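Local structure of CrtC domain-containing protein (Fusarium vanettenii 77-13-4, 7A0Q) at residues I43-S48 against W174-P179; N53-S58 against R207-T212; V75-L80 against V145-T150; P83-F88 against G310-Q315; V158-A163 against F249-G254. The protein probably hydrates the plant isoflavonoid phytoalexin kievitone, using a fold of two lipocalin-like beta domains. One frame throughout, in Å; residues are numbered along the deposited sequence.

Contacts 1 and 2 adjoin, their centres 12 Å apart, because strands 171-189 and 202-210 are neighbours: Trp174 N lies 2.8 Å from Trp209 O, and an imidazole sits about 4 Å from the side chains of both Glu175 and Gln208. Contact 5 borders contact 1 at 11 Å between centres, with Gly177 O 2.8 Å from Val158 N. Contact 3 meets contact 2 through Ser58 OG and His78 NE2, 2.9 Å apart, and meets contact 4 along strands 72-81 and 86-94. Contacts 4 and 5, with centres 28 Å apart, both join the two lipocalin-like domains. Thr86 in contact 4 belongs to the magnesium site, with Ser109 and Ser119.

Contact 1 (I43-S48 against W174-P179); sequences IVYGLS and WEFGLP
The loop 43-48 passes over strand 174-179, their end-to-end directions 42° apart, and the backbones stay well separated, with Leu47 CA 8.2 Å from Phe176 CA. Side chains fill the interval, and Tyr45, Trp174 and Phe176 form an aromatic cluster on one side of this strand of the N-terminal lipocalin-like domain. Tyr45 lies between the other two rings. Its CB points toward the strand, and chi1 (42°) sets CG between the backbone N and the carbonyl carbon. The ring meets Trp174 rim to rim, the planes 67° apart and Tyr45 CD2 3.7 Å from Trp174 CD1, and neither ring lies over the face of the other. Toward Phe176 the approach is oblique, and Tyr45 CE1 comes within 3.5 Å of Phe176 CD1.

The Tyr45 hydroxyl also sits close to Glu175 O, but the angle is poor for a hydrogen bond; its bond is made with Gly164 O, while Glu175 O is bonded by Asn160 ND2. Val44 CG2 touches the edge of the Trp174 indole near its plane. Trp209, from the adjacent strand 202-210, meets both Tyr45 and Trp174 and extends the cluster. In the conformer described, one of two for Leu47, CD1 makes a looser contact with Leu178 CD2. Leu47 CD2 of the same conformer sits over the centre of the Phe176 ring in a CH-pi contact, 3.7 Å from the centroid.

Contact 2 (N53-S58 against R207-T212); sequences NSVGGS and RQWGNT
Gly56 O is gripped by both terminal nitrogens of Arg207, NH2 at 2.7 Å and NH1 at 2.8 Å, in an end-on fork that keeps the oxygen close to the guanidinium plane. The fork stands beside an antiparallel bridge of the N-terminal lipocalin-like domain, where the loop 53-58 runs into strand 58-66 next to strand 202-210. Ser58 and Gln208 are the hydrogen-bonded pair: Ser58 N donates to Gln208 O at 2.8 Å, and Gln208 N returns a bond to Ser58 O.

Ser58 O takes a second bond, from Arg207 NH1 at 2.9 Å. The two donors arrive from opposite faces of its carbonyl plane, with NH1 well above that plane. NH1 thus links the carbonyls of Gly56 and Ser58; two carbonyl dipoles face the cation, which probably helps to offset the charge of this buried guanidinium. A bend at chi2 (73°) brings Arg207 CD to 3.6 Å from Ser58 O. Arg207 NE is held by Ser50 O, and Trp59 makes a cation-pi contact with the group.

Gly57, which has no side chain, lets the backbones come close, with Gly57 CA 4.1 Å from Trp209 CA. A water donates to Val55 O and, weakly, to Gly210 O, spanning the two segments. Above the indole, Val55 CG1 lies over one face of Trp209, 3.5 Å from the centroid of its five-membered ring.

Contact 3 (V75-L80 against V145-T150); sequences VLAHYL and VTFDIT
Val75 CG1 sits over one face of the Phe147 ring, 3.6 Å from its centroid and displaced toward the rim, in a CH-pi contact. The two side chains reach toward each other tip to tip; on the ring, CE2 is the nearest atom to the methyl group, at 3.5 Å. The same Val75 CG1 also meets Ile149 CD1 at 3.7 Å, so one methyl touches both a ring face and the end of an aliphatic chain. Ala77 CB lies at the ring edge, 4.1 Å from Phe147 CZ.

Consistent with the calycin-type fold of this domain, strands 75-80 and 145-150 cross steeply, at 83°, with their axes 9.5 Å apart.

Farther out, Leu187 on strand 171-189 packs against both Val75 and Phe147, and Ser140 on strand 136-142 touches Phe147. Ile65 adds to the surroundings of Val75, while Ser63 lies against Ile149. With all five touching residues buried and no hydrogen bond between the segments, cohesion here rests on dispersion and the fit of methyl groups against the aromatic ring.

Contact 4 (P83-F88 against G310-Q315); sequences PVYTYF and GEDALQ
Two tyrosine hydroxyls donate hydrogen bonds across the contact, joining the N-terminal lipocalin-like domain to the loop between strands 295-308 and 317-328 in the eight-stranded barrel of the second domain. Tyr85 OH donates to Asp312 OD2 at 2.6 Å, tip to tip, using the syn lone pair of that oxygen; ring and carboxylate planes are 48° apart. Tyr87 OH makes a weak hydrogen bond to Leu314 O at 2.9 Å.

The receiving loop is braced by bonds of its own. Asp312 OD1 accepts from Gln315 N at 2.9 Å, an Asx motif that leaves OD2 to take the tyrosine, so the carboxylate ties its loop together while meeting the other domain. Gln315 OE1 accepts from Glu311 N at 3.0 Å and fixes the side-chain amide from the opposite end of the loop.

Van der Waals and ring-face contacts complete the interface. Gln315 CG packs against Tyr87 CD2 at 3.6 Å, and Leu314 CB touches the Tyr85 hydroxyl. Thr86, between the two tyrosines, directs its CB away from this loop and contributes to the magnesium site. Over one face of the Tyr85 ring lies Gln315 NE2, 3.4 Å from CZ and offset toward the rim, with the amide plane 78° from the ring.

Contact 5 (V158-A163 against F249-G254); sequences VANGGA and FATIRG
Thr251 directs its CB toward the turn 159-162, and its two branches meet different atoms there. OG1, anti to the carbonyl carbon (chi1 -54°), accepts a nearly straight hydrogen bond from Gly161 N at 2.9 Å (169°). The methyl CG2 packs against Ala159 O at 3.5 Å. Asn160 crosses Thr251 at about a right angle; their polar ends are 4.1 Å apart between OD1 and OG1, and a water spans them, donating to Asn160 OD1 and accepting from Thr251 OG1 at 2.7 Å. Thr251 OG1 is therefore both acceptor from the backbone and donor to the water.

The turn is a type II beta turn, closed by Gly162 N to Ala159 O at 2.9 Å. Gly161, at the third position, has the positive phi (81°) of this turn type. Phe249 presents its ring edge to Gly161 N, a looser approach. Val158 slides past Thr251 in the opposite direction, while its CG2 meets Arg253 CB at 3.8 Å with the side chains at about a right angle. The far end of Arg253 leads away to Glu31 and Glu230 O.

Across this contact strand 158-168 of the N-terminal lipocalin-like domain rests on strand 245-253, in the eight-stranded barrel of the second domain. Ser234 of the adjoining strand 232-240 bonds Asn160 OD1, and Pro179 of strand 171-189 touches both Val158 and Arg253.

Contact 1 (I43-S48 against W174-P179)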
# COMPACT_ATOMS: atom_id res chain seq x y z
N ILE A 43 13.90 16.18 1.85
CA ILE A 43 13.79 14.73 2.07
C ILE A 43 15.11 14.05 1.74
O ILE A 43 15.98 14.58 1.05
CB ILE A 43 12.62 14.13 1.27
CG1 ILE A 43 12.83 14.32 -0.23
CG2 ILE A 43 11.30 14.78 1.71
CD1 ILE A 43 11.77 13.63 -1.07
N VAL A 44 15.29 12.84 2.28
CA VAL A 44 16.64 12.25 2.31
C VAL A 44 16.98 11.43 1.07
O VAL A 44 18.00 10.72 1.07
CB VAL A 44 16.85 11.40 3.57
CG1 VAL A 44 16.71 12.26 4.82
CG2 VAL A 44 15.89 10.21 3.61
N TYR A 45 16.18 11.52 0.01
CA TYR A 45 16.52 10.85 -1.24
C TYR A 45 15.82 11.53 -2.41
O TYR A 45 14.88 12.32 -2.23
CB TYR A 45 16.16 9.36 -1.21
CG TYR A 45 14.83 9.05 -0.58
CD1 TYR A 45 13.64 9.40 -1.21
CD2 TYR A 45 14.75 8.44 0.67
CE1 TYR A 45 12.41 9.12 -0.63
CE2 TYR A 45 13.55 8.17 1.25
CZ TYR A 45 12.37 8.51 0.61
OH TYR A 45 11.16 8.23 1.19
N GLY A 46 16.31 11.23 -3.61
CA GLY A 46 15.56 11.50 -4.84
C GLY A 46 14.65 10.31 -5.12
O GLY A 46 15.05 9.16 -4.99
N LEU A 47 13.41 10.62 -5.50
CA LEU A 47 12.44 9.56 -5.79
C LEU A 47 12.90 8.71 -6.96
O LEU A 47 12.89 7.47 -6.89
CB LEU A 47 11.07 10.16 -6.08
CG LEU A 47 10.49 11.03 -4.96
CD1 LEU A 47 9.02 11.33 -5.21
CD2 LEU A 47 10.68 10.35 -3.60
N SER A 48 13.29 9.36 -8.07
CA SER A 48 13.60 8.62 -9.29
C SER A 48 14.74 7.64 -9.06
O SER A 48 14.69 6.49 -9.51
CB SER A 48 13.97 9.61 -10.40
OG SER A 48 12.86 10.42 -10.78
N TRP A 174 13.38 3.19 4.48
CA TRP A 174 13.11 4.36 3.65
C TRP A 174 11.83 4.06 2.90
O TRP A 174 11.69 2.98 2.33
CB TRP A 174 14.26 4.62 2.65
CG TRP A 174 15.52 5.05 3.32
CD1 TRP A 174 15.93 6.33 3.53
CD2 TRP A 174 16.51 4.21 3.90
NE1 TRP A 174 17.14 6.34 4.20
CE2 TRP A 174 17.51 5.04 4.44
CE3 TRP A 174 16.66 2.82 4.01
CZ2 TRP A 174 18.65 4.54 5.08
CZ3 TRP A 174 17.79 2.31 4.65
CH2 TRP A 174 18.77 3.18 5.17
N GLU A 175 10.87 4.99 2.95
CA GLU A 175 9.56 4.71 2.37
C GLU A 175 8.90 5.99 1.88
O GLU A 175 8.85 6.98 2.61
CB GLU A 175 8.65 4.01 3.40
CG GLU A 175 7.26 3.64 2.84
CD GLU A 175 6.20 3.42 3.93
OE1 GLU A 175 6.46 3.74 5.11
OE2 GLU A 175 5.10 2.95 3.60
N PHE A 176 8.36 5.96 0.65
CA PHE A 176 7.49 7.03 0.19
C PHE A 176 6.26 6.44 -0.48
O PHE A 176 6.29 5.35 -1.05
CB PHE A 176 8.21 8.03 -0.75
CG PHE A 176 8.73 7.44 -2.04
CD1 PHE A 176 10.04 6.97 -2.13
CD2 PHE A 176 7.94 7.41 -3.17
CE1 PHE A 176 10.54 6.47 -3.31
CE2 PHE A 176 8.44 6.90 -4.36
CZ PHE A 176 9.74 6.42 -4.43
N GLY A 177 5.16 7.18 -0.37
CA GLY A 177 3.91 6.82 -1.02
C GLY A 177 3.54 7.88 -2.03
O GLY A 177 3.73 9.08 -1.79
N LEU A 178 3.01 7.45 -3.17
CA LEU A 178 2.45 8.35 -4.17
C LEU A 178 0.95 8.07 -4.17
O LEU A 178 0.51 7.07 -4.75
CB LEU A 178 3.06 8.09 -5.55
CG LEU A 178 4.59 8.11 -5.56
CD1 LEU A 178 5.18 7.74 -6.93
CD2 LEU A 178 5.11 9.46 -5.07
N PRO A 179 0.13 8.89 -3.50
CA PRO A 179 -1.20 8.41 -3.06
C PRO A 179 -2.30 8.34 -4.12
O PRO A 179 -3.15 7.44 -4.04
CB PRO A 179 -1.61 9.42 -1.98
CG PRO A 179 -0.39 10.18 -1.66
CD PRO A 179 0.49 10.17 -2.86

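Contact 2 (N53-S58 against R207-T212)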
# COMPACT_ATOMS: atom_id res chain seq x y z
N ASN A 53 15.81 -1.56 -9.55
CA ASN A 53 16.08 -2.86 -8.95
C ASN A 53 17.27 -2.82 -8.01
O ASN A 53 17.24 -3.44 -6.94
CB ASN A 53 16.39 -3.90 -10.03
CG ASN A 53 15.19 -4.30 -10.84
OD1 ASN A 53 14.24 -3.54 -11.01
ND2 ASN A 53 15.23 -5.52 -11.40
N SER A 54 18.36 -2.16 -8.42
CA SER A 54 19.60 -2.20 -7.64
C SER A 54 19.40 -1.71 -6.22
O SER A 54 20.20 -2.05 -5.34
CB SER A 54 20.68 -1.33 -8.28
OG SER A 54 20.23 0.01 -8.40
N VAL A 55 18.37 -0.89 -5.98
CA VAL A 55 18.17 -0.34 -4.64
C VAL A 55 17.62 -1.41 -3.70
O VAL A 55 17.83 -1.33 -2.48
CB VAL A 55 17.26 0.91 -4.73
CG1 VAL A 55 16.91 1.46 -3.34
CG2 VAL A 55 17.95 1.98 -5.56
N GLY A 56 16.93 -2.41 -4.25
CA GLY A 56 16.40 -3.52 -3.47
C GLY A 56 15.09 -3.16 -2.80
O GLY A 56 14.54 -2.07 -2.97
N GLY A 57 14.57 -4.11 -2.02
CA GLY A 57 13.43 -3.84 -1.15
C GLY A 57 12.10 -4.26 -1.77
O GLY A 57 11.95 -5.39 -2.27
N SER A 58 11.11 -3.36 -1.71
CA SER A 58 9.72 -3.68 -1.96
C SER A 58 9.10 -2.63 -2.88
O SER A 58 9.36 -1.44 -2.73
CB SER A 58 8.97 -3.77 -0.62
OG SER A 58 7.56 -3.80 -0.78
N ARG A 207 6.80 2.68 -2.15
CA ARG A 207 8.16 2.20 -2.36
C ARG A 207 8.89 2.15 -1.03
O ARG A 207 8.92 3.16 -0.31
CB ARG A 207 8.89 3.13 -3.33
CG ARG A 207 10.35 2.84 -3.50
CD ARG A 207 10.59 1.58 -4.30
NE ARG A 207 12.04 1.39 -4.48
CZ ARG A 207 12.72 0.32 -4.08
NH1 ARG A 207 12.10 -0.70 -3.48
NH2 ARG A 207 14.03 0.26 -4.30
N GLN A 208 9.47 1.00 -0.69
CA GLN A 208 10.09 0.85 0.62
C GLN A 208 11.32 -0.03 0.52
O GLN A 208 11.27 -1.09 -0.10
CB GLN A 208 9.10 0.24 1.62
CG GLN A 208 9.66 0.20 3.05
CD GLN A 208 8.60 -0.08 4.08
OE1 GLN A 208 7.43 -0.34 3.75
NE2 GLN A 208 8.99 -0.05 5.36
N TRP A 209 12.40 0.39 1.17
CA TRP A 209 13.61 -0.42 1.18
C TRP A 209 14.31 -0.19 2.52
O TRP A 209 14.05 0.80 3.20
CB TRP A 209 14.51 -0.11 -0.04
CG TRP A 209 15.12 1.28 -0.13
CD1 TRP A 209 16.44 1.60 0.08
CD2 TRP A 209 14.46 2.51 -0.46
NE1 TRP A 209 16.63 2.94 -0.10
CE2 TRP A 209 15.44 3.53 -0.43
CE3 TRP A 209 13.14 2.85 -0.78
CZ2 TRP A 209 15.14 4.86 -0.71
CZ3 TRP A 209 12.83 4.17 -1.03
CH2 TRP A 209 13.83 5.16 -1.00
N GLY A 210 15.18 -1.13 2.92
CA GLY A 210 15.74 -1.09 4.25
C GLY A 210 17.19 -1.54 4.29
O GLY A 210 17.75 -1.94 3.27
N ASN A 211 17.77 -1.48 5.49
CA ASN A 211 19.17 -1.84 5.68
C ASN A 211 19.37 -2.99 6.67
O ASN A 211 20.50 -3.23 7.11
CB ASN A 211 19.99 -0.62 6.14
CG ASN A 211 19.67 -0.19 7.57
OD1 ASN A 211 18.70 -0.65 8.18
ND2 ASN A 211 20.50 0.70 8.12
N THR A 212 18.30 -3.70 7.04
CA THR A 212 18.43 -4.76 8.04
C THR A 212 17.47 -5.90 7.72
O THR A 212 16.36 -5.67 7.24
CB THR A 212 18.18 -4.24 9.46
OG1 THR A 212 18.34 -5.31 10.40
CG2 THR A 212 16.77 -3.65 9.60
O HOH W 1 17.23 -2.62 -0.04

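Contact 3 (V75-L80 against V145-T150)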
# COMPACT_ATOMS: atom_id res chain seq x y z
N VAL A 75 -7.27 -3.31 -6.74
CA VAL A 75 -6.30 -4.24 -7.31
C VAL A 75 -4.95 -3.99 -6.65
O VAL A 75 -4.45 -2.86 -6.63
CB VAL A 75 -6.19 -4.09 -8.83
CG1 VAL A 75 -5.12 -5.03 -9.37
CG2 VAL A 75 -7.53 -4.40 -9.48
N LEU A 76 -4.34 -5.06 -6.14
CA LEU A 76 -3.07 -5.00 -5.44
C LEU A 76 -1.98 -5.69 -6.25
O LEU A 76 -2.22 -6.74 -6.84
CB LEU A 76 -3.18 -5.68 -4.09
CG LEU A 76 -3.65 -4.88 -2.89
CD1 LEU A 76 -4.82 -3.94 -3.19
CD2 LEU A 76 -4.04 -5.86 -1.83
N ALA A 77 -0.79 -5.09 -6.27
CA ALA A 77 0.38 -5.72 -6.86
C ALA A 77 1.57 -5.47 -5.94
O ALA A 77 1.73 -4.35 -5.44
CB ALA A 77 0.70 -5.17 -8.25
N HIS A 78 2.40 -6.49 -5.72
CA HIS A 78 3.51 -6.33 -4.79
C HIS A 78 4.66 -7.25 -5.17
O HIS A 78 4.45 -8.46 -5.30
CB HIS A 78 3.05 -6.64 -3.37
CG HIS A 78 4.14 -6.59 -2.35
ND1 HIS A 78 4.26 -7.52 -1.34
CD2 HIS A 78 5.17 -5.72 -2.19
CE1 HIS A 78 5.31 -7.22 -0.59
NE2 HIS A 78 5.88 -6.14 -1.09
N TYR A 79 5.86 -6.69 -5.33
CA TYR A 79 7.08 -7.47 -5.52
C TYR A 79 8.01 -7.23 -4.34
O TYR A 79 8.25 -6.08 -3.96
CB TYR A 79 7.80 -7.08 -6.81
CG TYR A 79 9.05 -7.90 -7.10
CD1 TYR A 79 10.28 -7.58 -6.52
CD2 TYR A 79 9.00 -9.00 -7.96
CE1 TYR A 79 11.43 -8.33 -6.79
CE2 TYR A 79 10.14 -9.75 -8.23
CZ TYR A 79 11.34 -9.41 -7.64
OH TYR A 79 12.46 -10.16 -7.93
N LEU A 80 8.56 -8.31 -3.78
CA LEU A 80 9.50 -8.22 -2.67
C LEU A 80 10.79 -8.91 -3.04
O LEU A 80 10.78 -10.08 -3.46
CB LEU A 80 8.91 -8.84 -1.40
CG LEU A 80 9.85 -8.75 -0.18
CD1 LEU A 80 9.99 -7.31 0.28
CD2 LEU A 80 9.36 -9.62 0.96
N VAL A 145 -6.32 -13.77 -11.81
CA VAL A 145 -5.74 -12.47 -11.45
C VAL A 145 -4.93 -11.95 -12.63
O VAL A 145 -3.72 -12.18 -12.73
CB VAL A 145 -4.87 -12.56 -10.18
CG1 VAL A 145 -4.33 -11.17 -9.80
CG2 VAL A 145 -5.66 -13.13 -9.02
N THR A 146 -5.60 -11.26 -13.55
CA THR A 146 -4.97 -10.77 -14.76
C THR A 146 -5.31 -9.30 -14.93
O THR A 146 -6.48 -8.93 -14.89
CB THR A 146 -5.42 -11.58 -15.99
OG1 THR A 146 -4.88 -12.91 -15.91
CG2 THR A 146 -4.94 -10.93 -17.27
N PHE A 147 -4.29 -8.46 -15.07
CA PHE A 147 -4.51 -7.03 -15.22
C PHE A 147 -3.24 -6.41 -15.79
O PHE A 147 -2.18 -7.04 -15.81
CB PHE A 147 -4.92 -6.36 -13.89
CG PHE A 147 -3.95 -6.58 -12.75
CD1 PHE A 147 -2.77 -5.84 -12.66
CD2 PHE A 147 -4.23 -7.52 -11.76
CE1 PHE A 147 -1.88 -6.05 -11.60
CE2 PHE A 147 -3.35 -7.72 -10.68
CZ PHE A 147 -2.18 -6.97 -10.61
N ASP A 148 -3.37 -5.18 -16.25
CA ASP A 148 -2.24 -4.46 -16.85
C ASP A 148 -2.52 -2.98 -16.61
O ASP A 148 -3.26 -2.35 -17.37
CB ASP A 148 -2.08 -4.81 -18.32
CG ASP A 148 -0.82 -4.25 -18.94
OD1 ASP A 148 -0.10 -3.48 -18.27
OD2 ASP A 148 -0.55 -4.56 -20.12
N ILE A 149 -1.96 -2.45 -15.53
CA ILE A 149 -2.33 -1.14 -15.00
C ILE A 149 -1.12 -0.23 -15.09
O ILE A 149 -0.04 -0.58 -14.60
CB ILE A 149 -2.80 -1.26 -13.54
CG1 ILE A 149 -3.98 -2.23 -13.44
CG2 ILE A 149 -3.14 0.11 -13.00
CD1 ILE A 149 -4.42 -2.54 -12.01
N THR A 150 -1.28 0.94 -15.71
CA THR A 150 -0.23 1.94 -15.71
C THR A 150 -0.64 3.14 -14.88
O THR A 150 -1.83 3.42 -14.71
CB THR A 150 0.13 2.40 -17.12
OG1 THR A 150 -1.02 2.95 -17.77
CG2 THR A 150 0.68 1.22 -17.93

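Contact 4 (P83-F88 against G310-Q315)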
# COMPACT_ATOMS: atom_id res chain seq x y z
N PRO A 83 16.79 -11.86 0.63
CA PRO A 83 17.98 -12.69 0.39
C PRO A 83 17.69 -14.16 0.14
O PRO A 83 18.46 -14.82 -0.57
CB PRO A 83 18.80 -12.49 1.68
CG PRO A 83 18.38 -11.15 2.17
CD PRO A 83 16.92 -11.04 1.85
N VAL A 84 16.59 -14.68 0.68
CA VAL A 84 16.27 -16.10 0.52
C VAL A 84 15.48 -16.37 -0.75
O VAL A 84 15.69 -17.39 -1.41
CB VAL A 84 15.51 -16.60 1.77
CG1 VAL A 84 15.25 -18.09 1.68
CG2 VAL A 84 16.29 -16.25 3.03
N TYR A 85 14.57 -15.47 -1.11
CA TYR A 85 13.72 -15.67 -2.27
C TYR A 85 13.16 -14.31 -2.67
O TYR A 85 13.30 -13.32 -1.94
CB TYR A 85 12.58 -16.66 -1.99
CG TYR A 85 11.77 -16.37 -0.73
CD1 TYR A 85 10.98 -15.23 -0.62
CD2 TYR A 85 11.80 -17.25 0.36
CE1 TYR A 85 10.25 -14.97 0.52
CE2 TYR A 85 11.07 -16.99 1.51
CZ TYR A 85 10.30 -15.84 1.59
OH TYR A 85 9.57 -15.57 2.72
N THR A 86 12.53 -14.27 -3.83
CA THR A 86 11.71 -13.14 -4.23
C THR A 86 10.27 -13.61 -4.32
O THR A 86 9.99 -14.81 -4.36
CB THR A 86 12.14 -12.58 -5.59
OG1 THR A 86 11.83 -13.55 -6.60
CG2 THR A 86 13.62 -12.29 -5.62
N TYR A 87 9.34 -12.66 -4.39
CA TYR A 87 7.99 -13.05 -4.75
C TYR A 87 7.26 -11.89 -5.38
O TYR A 87 7.63 -10.72 -5.21
CB TYR A 87 7.19 -13.62 -3.57
CG TYR A 87 6.89 -12.72 -2.39
CD1 TYR A 87 6.01 -11.64 -2.48
CD2 TYR A 87 7.43 -13.01 -1.14
CE1 TYR A 87 5.72 -10.86 -1.37
CE2 TYR A 87 7.13 -12.23 -0.02
CZ TYR A 87 6.28 -11.15 -0.14
OH TYR A 87 5.97 -10.38 0.96
N PHE A 88 6.26 -12.24 -6.17
CA PHE A 88 5.24 -11.31 -6.62
C PHE A 88 3.90 -11.83 -6.14
O PHE A 88 3.63 -13.03 -6.20
CB PHE A 88 5.23 -11.18 -8.15
CG PHE A 88 4.23 -10.17 -8.68
CD1 PHE A 88 4.53 -8.81 -8.69
CD2 PHE A 88 2.99 -10.59 -9.17
CE1 PHE A 88 3.60 -7.88 -9.19
CE2 PHE A 88 2.07 -9.68 -9.66
CZ PHE A 88 2.37 -8.32 -9.67
N GLY A 310 0.57 -17.07 1.48
CA GLY A 310 1.89 -17.54 1.11
C GLY A 310 2.20 -18.88 1.75
O GLY A 310 1.39 -19.47 2.46
N GLU A 311 3.41 -19.35 1.49
CA GLU A 311 3.88 -20.59 2.09
C GLU A 311 4.52 -20.37 3.46
O GLU A 311 4.63 -21.33 4.23
CB GLU A 311 4.88 -21.28 1.15
CG GLU A 311 4.25 -21.64 -0.19
CD GLU A 311 5.14 -22.51 -1.06
OE1 GLU A 311 6.17 -22.00 -1.57
OE2 GLU A 311 4.81 -23.70 -1.25
N ASP A 312 4.93 -19.14 3.78
CA ASP A 312 5.49 -18.83 5.09
C ASP A 312 4.91 -17.50 5.55
O ASP A 312 4.04 -16.92 4.90
CB ASP A 312 7.03 -18.83 5.05
CG ASP A 312 7.60 -17.71 4.19
OD1 ASP A 312 6.82 -16.87 3.70
OD2 ASP A 312 8.83 -17.67 4.02
N ALA A 313 5.42 -16.99 6.68
CA ALA A 313 4.85 -15.77 7.26
C ALA A 313 5.10 -14.56 6.35
O ALA A 313 4.16 -13.81 6.04
CB ALA A 313 5.44 -15.53 8.65
N LEU A 314 6.34 -14.36 5.92
CA LEU A 314 6.65 -13.15 5.15
C LEU A 314 5.92 -13.12 3.81
O LEU A 314 5.69 -12.03 3.28
CB LEU A 314 8.15 -13.03 4.94
CG LEU A 314 8.65 -11.67 4.43
CD1 LEU A 314 8.35 -10.59 5.46
CD2 LEU A 314 10.13 -11.72 4.12
N GLN A 315 5.55 -14.27 3.26
CA GLN A 315 4.82 -14.29 2.00
C GLN A 315 3.33 -14.05 2.17
O GLN A 315 2.61 -13.92 1.17
CB GLN A 315 5.02 -15.63 1.28
CG GLN A 315 6.44 -15.89 0.81
CD GLN A 315 6.62 -17.31 0.31
OE1 GLN A 315 5.64 -18.02 0.08
NE2 GLN A 315 7.87 -17.74 0.16

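Contact 5 (V158-A163 against F249-G254)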
# COMPACT_ATOMS: atom_id res chain seq x y z
N VAL A 158 4.00 11.22 -0.07
CA VAL A 158 4.00 11.05 1.39
C VAL A 158 5.40 10.58 1.75
O VAL A 158 5.80 9.47 1.41
CB VAL A 158 2.96 10.00 1.83
CG1 VAL A 158 3.01 9.77 3.34
CG2 VAL A 158 1.55 10.40 1.37
N ALA A 159 6.15 11.44 2.44
CA ALA A 159 7.52 11.14 2.85
C ALA A 159 7.46 10.63 4.29
O ALA A 159 7.44 11.42 5.24
CB ALA A 159 8.41 12.38 2.72
N ASN A 160 7.40 9.31 4.44
CA ASN A 160 7.16 8.72 5.76
C ASN A 160 8.20 9.20 6.76
O ASN A 160 9.39 9.29 6.44
CB ASN A 160 7.17 7.20 5.64
CG ASN A 160 5.90 6.69 5.02
OD1 ASN A 160 4.90 6.46 5.70
ND2 ASN A 160 5.90 6.54 3.70
N GLY A 161 7.74 9.51 7.97
CA GLY A 161 8.62 10.03 8.99
C GLY A 161 8.91 11.50 8.88
O GLY A 161 9.62 12.04 9.74
N GLY A 162 8.42 12.15 7.83
CA GLY A 162 8.61 13.57 7.61
C GLY A 162 9.58 13.84 6.48
O GLY A 162 9.35 14.73 5.66
N ALA A 163 10.67 13.08 6.44
CA ALA A 163 11.71 13.25 5.42
C ALA A 163 11.98 11.97 4.64
O ALA A 163 12.91 11.94 3.82
CB ALA A 163 13.01 13.76 6.05
N PHE A 249 2.38 5.54 14.91
CA PHE A 249 2.44 6.91 14.42
C PHE A 249 1.88 6.98 13.00
O PHE A 249 1.80 5.98 12.28
CB PHE A 249 3.87 7.47 14.48
CG PHE A 249 4.75 7.08 13.30
CD1 PHE A 249 5.12 5.76 13.09
CD2 PHE A 249 5.19 8.06 12.41
CE1 PHE A 249 5.94 5.42 11.99
CE2 PHE A 249 6.00 7.72 11.34
CZ PHE A 249 6.37 6.41 11.12
N ALA A 250 1.47 8.19 12.64
CA ALA A 250 1.00 8.48 11.29
C ALA A 250 1.88 9.56 10.68
O ALA A 250 2.26 10.52 11.36
CB ALA A 250 -0.47 8.95 11.31
N THR A 251 2.20 9.38 9.39
CA THR A 251 2.67 10.47 8.55
C THR A 251 1.48 10.91 7.70
O THR A 251 0.86 10.09 7.01
CB THR A 251 3.83 10.06 7.65
OG1 THR A 251 4.89 9.50 8.44
CG2 THR A 251 4.35 11.28 6.88
N ILE A 252 1.13 12.18 7.79
CA ILE A 252 -0.01 12.71 7.07
C ILE A 252 0.49 13.78 6.12
O ILE A 252 1.07 14.78 6.56
CB ILE A 252 -1.08 13.27 8.02
CG1 ILE A 252 -1.50 12.20 9.03
CG2 ILE A 252 -2.25 13.84 7.19
CD1 ILE A 252 -2.58 12.66 10.01
N ARG A 253 0.26 13.58 4.83
CA ARG A 253 0.53 14.62 3.85
C ARG A 253 -0.75 15.41 3.65
O ARG A 253 -1.80 14.83 3.37
CB ARG A 253 0.99 14.01 2.52
CG ARG A 253 1.41 15.06 1.49
CD ARG A 253 0.86 14.68 0.10
NE ARG A 253 -0.57 14.97 -0.02
CZ ARG A 253 -1.30 14.68 -1.10
NH1 ARG A 253 -0.76 14.07 -2.16
NH2 ARG A 253 -2.59 15.00 -1.12
N GLY A 254 -0.66 16.72 3.82
CA GLY A 254 -1.78 17.60 3.57
C GLY A 254 -1.63 18.35 2.26
O GLY A 254 -1.09 17.83 1.28
O HOH W 2 4.26 6.91 8.49